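PDB 3U3G: ribonuclease H from Uncultured organism, which probably cleaves the RNA strand of RNA/DNA hybrids, as a ribonuclease of the RNase H1 type. Local coordinates for residues A[53-56]-A[57-61]; A[77-80]-A[81-85]; A[126-129]-A[130-134]. All coordinates share one frame; numbering follows the deposited sequence.

Contact 1 of 3, residues A[53-56]-A[57-61]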
# COMPACT_ATOMS: atom_id res chain seq x y z
N LEU A 53 2.58 0.74 0.70
CA LEU A 53 2.22 0.05 1.93
C LEU A 53 2.67 0.83 3.18
O LEU A 53 1.92 0.92 4.16
CB LEU A 53 2.81 -1.37 1.96
CG LEU A 53 2.24 -2.39 0.99
CD1 LEU A 53 3.19 -3.58 0.88
CD2 LEU A 53 0.87 -2.83 1.48
N ILE A 54 3.91 1.31 3.17
CA ILE A 54 4.41 2.10 4.30
C ILE A 54 3.51 3.33 4.54
O ILE A 54 3.14 3.62 5.67
CB ILE A 54 5.87 2.49 4.07
CG1 ILE A 54 6.73 1.22 4.12
CG2 ILE A 54 6.33 3.50 5.12
CD1 ILE A 54 8.15 1.43 3.68
N ARG A 55 3.10 3.98 3.46
CA ARG A 55 2.20 5.13 3.55
C ARG A 55 0.82 4.74 4.06
O ARG A 55 0.28 5.41 4.94
CB ARG A 55 2.09 5.85 2.21
CG ARG A 55 0.98 6.89 2.14
CD ARG A 55 1.16 8.07 3.12
NE ARG A 55 0.11 9.10 2.93
CZ ARG A 55 0.20 10.09 2.05
NH1 ARG A 55 -0.84 10.89 1.86
NH2 ARG A 55 1.32 10.28 1.37
N ALA A 56 0.29 3.60 3.61
CA ALA A 56 -0.98 3.13 4.17
C ALA A 56 -0.91 2.88 5.67
O ALA A 56 -1.82 3.24 6.42
CB ALA A 56 -1.48 1.89 3.44
N LEU A 57 0.19 2.27 6.12
CA LEU A 57 0.39 2.05 7.56
C LEU A 57 0.52 3.35 8.36
O LEU A 57 0.04 3.41 9.50
CB LEU A 57 1.61 1.15 7.79
CG LEU A 57 1.38 -0.27 7.26
CD1 LEU A 57 2.72 -1.00 7.23
CD2 LEU A 57 0.39 -1.04 8.15
N GLU A 58 1.08 4.39 7.75
CA GLU A 58 1.11 5.72 8.34
C GLU A 58 -0.29 6.33 8.41
O GLU A 58 -0.70 6.87 9.45
CB GLU A 58 2.07 6.60 7.55
CG GLU A 58 2.00 8.09 7.82
CD GLU A 58 2.90 8.53 8.95
OE1 GLU A 58 3.30 7.66 9.76
OE2 GLU A 58 3.02 9.77 9.14
N ASP A 59 -1.02 6.25 7.30
CA ASP A 59 -2.38 6.78 7.24
C ASP A 59 -3.20 6.17 8.37
O ASP A 59 -4.00 6.85 9.01
CB ASP A 59 -3.03 6.39 5.91
CG ASP A 59 -2.43 7.14 4.72
OD1 ASP A 59 -1.93 8.27 4.89
OD2 ASP A 59 -2.67 6.68 3.59
N LEU A 60 -3.02 4.87 8.59
CA LEU A 60 -3.80 4.19 9.62
C LEU A 60 -3.71 4.88 10.98
O LEU A 60 -4.65 4.80 11.78
CB LEU A 60 -3.38 2.72 9.74
CG LEU A 60 -3.94 1.81 8.65
CD1 LEU A 60 -3.43 0.39 8.85
CD2 LEU A 60 -5.47 1.86 8.71
N GLN A 61 -2.55 5.43 11.33
CA GLN A 61 -2.40 6.07 12.63
C GLN A 61 -3.40 7.20 12.85
O GLN A 61 -3.74 7.54 13.98
CB GLN A 61 -0.99 6.60 12.83
CG GLN A 61 0.09 5.55 12.68
CD GLN A 61 1.13 5.64 13.78
OE1 GLN A 61 0.96 5.07 14.86
NE2 GLN A 61 2.14 6.46 13.56
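R55 sends its CG away from the backbone N (chi1 169°) and then bends at the next bond (chi2 63°), which swings the guanidinium along the helix surface toward D59, one turn on. The CG of D59 stands opposite its own carbonyl carbon, which turns the carboxylate back toward R55. The result is an i to i+4 salt bridge within helix 45-60: R55 NE donates to D59 OD1 over 2.9 Å. OD1 lies in the guanidinium plane, at its edge, yet the two flat groups stand nearly perpendicular (86°), and NE reaches the syn side of OD1 from somewhat outside the carboxylate plane. The other oxygen, OD2, is hydrogen-bonded to S36, so both oxygens of this buried carboxylate have partners. The main chain is regular, with D59 N donating to R55 O at 2.8 Å and L60 N to A56 O at 3.0 Å. L57 rests its CG 3.4 Å from L53 O. R55, A56 and D59 pack on V23 of strand 17-26, while A56 and L60 lie on I6 of strand 3-12; on another flank, I54 and L57 meet I103 and I106 of helix 94-110.

Contact 2 of 3, residues A[77-80]-A[81-85]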
# COMPACT_ATOMS: atom_id res chain seq x y z
N ASP A 77 -3.01 -5.87 -6.00
CA ASP A 77 -3.11 -6.64 -7.23
C ASP A 77 -1.81 -7.32 -7.65
O ASP A 77 -1.80 -8.08 -8.63
CB ASP A 77 -3.76 -5.84 -8.37
CG ASP A 77 -2.88 -4.70 -8.87
OD1 ASP A 77 -2.37 -3.94 -8.03
OD2 ASP A 77 -3.04 -4.32 -10.06
N SER A 78 -0.83 -7.33 -6.76
CA SER A 78 0.39 -8.09 -6.99
C SER A 78 0.38 -9.34 -6.12
O SER A 78 0.53 -9.26 -4.90
CB SER A 78 1.62 -7.24 -6.64
OG SER A 78 2.79 -8.05 -6.58
N GLU A 79 0.21 -10.51 -6.73
CA GLU A 79 0.22 -11.73 -5.96
C GLU A 79 1.59 -11.95 -5.30
O GLU A 79 1.66 -12.39 -4.15
CB GLU A 79 -0.19 -12.96 -6.79
CG GLU A 79 -0.34 -14.18 -5.91
CD GLU A 79 -0.89 -15.40 -6.62
OE1 GLU A 79 -1.19 -15.33 -7.82
OE2 GLU A 79 -1.08 -16.41 -5.91
N LEU A 80 2.66 -11.66 -6.03
CA LEU A 80 4.00 -11.78 -5.47
C LEU A 80 4.16 -10.98 -4.18
O LEU A 80 4.61 -11.51 -3.17
CB LEU A 80 5.04 -11.34 -6.49
CG LEU A 80 6.48 -11.32 -5.98
CD1 LEU A 80 6.92 -12.72 -5.60
CD2 LEU A 80 7.40 -10.75 -7.05
N ILE A 81 3.74 -9.72 -4.20
CA ILE A 81 3.95 -8.89 -3.02
C ILE A 81 3.07 -9.36 -1.86
O ILE A 81 3.51 -9.41 -0.72
CB ILE A 81 3.75 -7.41 -3.32
CG1 ILE A 81 4.84 -6.94 -4.29
CG2 ILE A 81 3.83 -6.60 -2.02
CD1 ILE A 81 4.63 -5.54 -4.81
N VAL A 82 1.86 -9.81 -2.17
CA VAL A 82 1.02 -10.40 -1.12
C VAL A 82 1.67 -11.62 -0.48
O VAL A 82 1.76 -11.71 0.75
CB VAL A 82 -0.37 -10.76 -1.68
CG1 VAL A 82 -1.15 -11.58 -0.66
CG2 VAL A 82 -1.14 -9.49 -2.03
N ARG A 83 2.22 -12.52 -1.30
CA ARG A 83 2.86 -13.70 -0.74
C ARG A 83 4.11 -13.37 0.05
O ARG A 83 4.45 -14.05 1.00
CB ARG A 83 3.15 -14.73 -1.84
CG ARG A 83 1.92 -15.23 -2.61
CD ARG A 83 0.78 -15.75 -1.73
NE ARG A 83 -0.41 -15.92 -2.57
CZ ARG A 83 -1.64 -15.51 -2.27
NH1 ARG A 83 -1.97 -15.04 -1.05
NH2 ARG A 83 -2.58 -15.56 -3.20
N GLN A 84 4.84 -12.35 -0.40
CA GLN A 84 6.00 -11.86 0.34
C GLN A 84 5.58 -11.32 1.70
O GLN A 84 6.13 -11.69 2.73
CB GLN A 84 6.72 -10.76 -0.46
CG GLN A 84 7.49 -11.31 -1.66
CD GLN A 84 8.07 -10.22 -2.54
OE1 GLN A 84 7.62 -9.07 -2.53
NE2 GLN A 84 8.98 -10.62 -3.41
N MET A 85 4.55 -10.47 1.69
CA MET A 85 4.08 -9.85 2.93
C MET A 85 3.53 -10.86 3.93
O MET A 85 3.68 -10.70 5.13
CB MET A 85 3.03 -8.77 2.61
CG MET A 85 3.58 -7.55 1.88
SD MET A 85 4.81 -6.66 2.85
CE MET A 85 5.86 -6.02 1.55
O HOH W 1 0.98 -18.10 -4.48
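E79 OE2 is held by three donors: R83 NH2 at 3.2 Å, a water at 3.0 Å and, weakly, R83 NE at 3.4 Å. This is an i to i+4 salt bridge on the first turn of helix 79-85, whose start is capped by S78 at the N-cap position. OE2 sits at the edge of the guanidinium and in its plane, but NH2 approaches it from above the carboxylate plane, the two groups being perpendicular (90°). The water that donates to OE2 also accepts from R83 NE, closing a small ring round the pair. The extended E79 chain and the bend of R83 at chi2 (-52°) bring the ends together. A carboxylate on the first turn probably also interacts favourably with the helix dipole. R83 NH1 turns to Q86, which gives the guanidinium a second fixed point.

At the cap, S78 OG stands opposite its own backbone N and accepts from I81 N over 3.1 Å, a fairly straight bond (161°); S78 O accepts from V82 N. I81, which packs on Y50 and E49 of helix 45-60, lays its CG1 only 3.3 Å from the same OG, so a hydrocarbon branch lies against one side of the capping hydroxyl. V82 packs on M76 and F116, joining the helix to strands 71-76 and 115-118. Q84 OE1 accepts a hydrogen bond from Y50 OH of helix 45-60, and the side chain of L80 crosses that amide: Q84 NE2 lies 3.7 Å from L80 CD1.

Contact 3 of 3, residues A[126-129]-A[130-134]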
# COMPACT_ATOMS: atom_id res chain seq x y z
N ARG A 126 -8.68 2.17 -8.82
CA ARG A 126 -8.67 3.46 -8.13
C ARG A 126 -7.26 3.83 -7.63
O ARG A 126 -6.76 4.93 -7.87
CB ARG A 126 -9.65 3.46 -6.95
CG ARG A 126 -11.10 3.63 -7.34
CD ARG A 126 -11.99 3.51 -6.11
NE ARG A 126 -11.84 4.64 -5.20
CZ ARG A 126 -12.52 4.76 -4.06
NH1 ARG A 126 -13.22 3.73 -3.61
NH2 ARG A 126 -12.42 5.86 -3.32
N ALA A 127 -6.63 2.89 -6.92
CA ALA A 127 -5.27 3.12 -6.43
C ALA A 127 -4.31 3.39 -7.58
O ALA A 127 -3.41 4.21 -7.46
CB ALA A 127 -4.81 1.96 -5.58
N ASP A 128 -4.45 2.64 -8.67
CA ASP A 128 -3.65 2.92 -9.86
C ASP A 128 -3.84 4.34 -10.39
O ASP A 128 -2.87 5.00 -10.78
CB ASP A 128 -3.92 1.89 -10.96
CG ASP A 128 -3.20 2.20 -12.26
OD1 ASP A 128 -2.01 1.85 -12.37
OD2 ASP A 128 -3.79 2.87 -13.12
N GLU A 129 -5.08 4.80 -10.43
CA GLU A 129 -5.37 6.17 -10.85
C GLU A 129 -4.67 7.17 -9.95
O GLU A 129 -4.11 8.17 -10.42
CB GLU A 129 -6.88 6.44 -10.87
CG GLU A 129 -7.71 5.43 -11.65
CD GLU A 129 -9.21 5.56 -11.40
OE1 GLU A 129 -9.64 6.53 -10.73
OE2 GLU A 129 -9.97 4.68 -11.85
N LEU A 130 -4.64 6.88 -8.65
CA LEU A 130 -4.03 7.80 -7.70
C LEU A 130 -2.53 7.91 -7.93
O LEU A 130 -1.95 8.99 -7.84
CB LEU A 130 -4.33 7.34 -6.26
CG LEU A 130 -5.79 7.43 -5.83
CD1 LEU A 130 -5.94 6.90 -4.40
CD2 LEU A 130 -6.27 8.86 -5.92
N VAL A 131 -1.88 6.78 -8.21
CA VAL A 131 -0.46 6.77 -8.57
C VAL A 131 -0.23 7.70 -9.76
O VAL A 131 0.65 8.56 -9.74
CB VAL A 131 0.01 5.34 -8.93
CG1 VAL A 131 1.41 5.37 -9.56
CG2 VAL A 131 0.00 4.45 -7.69
N ASN A 132 -1.00 7.49 -10.82
CA ASN A 132 -0.76 8.20 -12.06
C ASN A 132 -1.14 9.68 -11.98
O ASN A 132 -0.45 10.52 -12.55
CB ASN A 132 -1.49 7.51 -13.21
CG ASN A 132 -0.78 6.24 -13.66
OD1 ASN A 132 -1.27 5.13 -13.43
ND2 ASN A 132 0.44 6.39 -14.13
N GLU A 133 -2.11 10.00 -11.14
CA GLU A 133 -2.45 11.40 -10.86
C GLU A 133 -1.26 12.13 -10.23
O GLU A 133 -0.90 13.24 -10.65
CB GLU A 133 -3.67 11.44 -9.93
CG GLU A 133 -4.23 12.83 -9.65
CD GLU A 133 -5.43 12.79 -8.70
OE1 GLU A 133 -6.10 11.73 -8.63
OE2 GLU A 133 -5.62 13.75 -7.94
N ALA A 134 -0.62 11.48 -9.26
CA ALA A 134 0.51 12.06 -8.56
C ALA A 134 1.69 12.26 -9.50
O ALA A 134 2.33 13.30 -9.46
CB ALA A 134 0.90 11.21 -7.35
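D128 and N132 face one another across one turn of helix 125-139. The aspartate places its CG opposite the backbone N (chi1 175°), which carries the carboxylate along the helix toward the next turn, while N132 takes a different first torsion, its CG opposite the carbonyl carbon (chi1 -76°), and leans back to meet it. Carboxylate and amide are turned 63° against each other. The amide of N132 is probably modelled the wrong way round, so which atom faces D128 is left open.

The branched residues pack their own carbons against the main chain of the preceding turn. L130 directs CG to within 3.4 Å of R126 O, and V131 sets CG2, the branch beside its backbone N, 3.4 Å from A127 O. E129 and E133, one turn apart, choose different first torsions, and their carboxylates stay separate, with E129 OE1 6.6 Å from E133 OE1. The helix bonds are regular, among them E133 N to E129 O at 2.8 Å and N132 N to D128 O at 3.1 Å.

R126 reaches out to E35, with which its NH2 forms a salt bridge, and to T32. D128 beside D9 is consistent with the acidic active site of RNases H. The helix lies against the sheet: A127, D128 and V131 on D9 of strand 3-12, L130 on V24 of strand 17-26, and E133 and A134 on S37 of strand 32-41.

Overall arrangement
Each contact is a short run along a helix beside the mixed sheet of an RNase H fold, 77-85 including the two residues before its helix. Contacts 1 and 2 lie on opposite sides of the chain's centre, their centres about 17 Å apart, but they touch: L53 CD1 packs on M85 CE at 3.7 Å, joining helix 45-60 to helix 79-85. Contact 3 touches neither, its nearest atoms being about 9 Å from contact 1 and about 6 Å from contact 2. Across the latter gap D77 OD2 is 6.7 Å from D128 OD1, while D9 packs on D128. With E49, on which I81 of contact 2 packs, this acidic cluster is consistent with the family's carboxylate-lined active site.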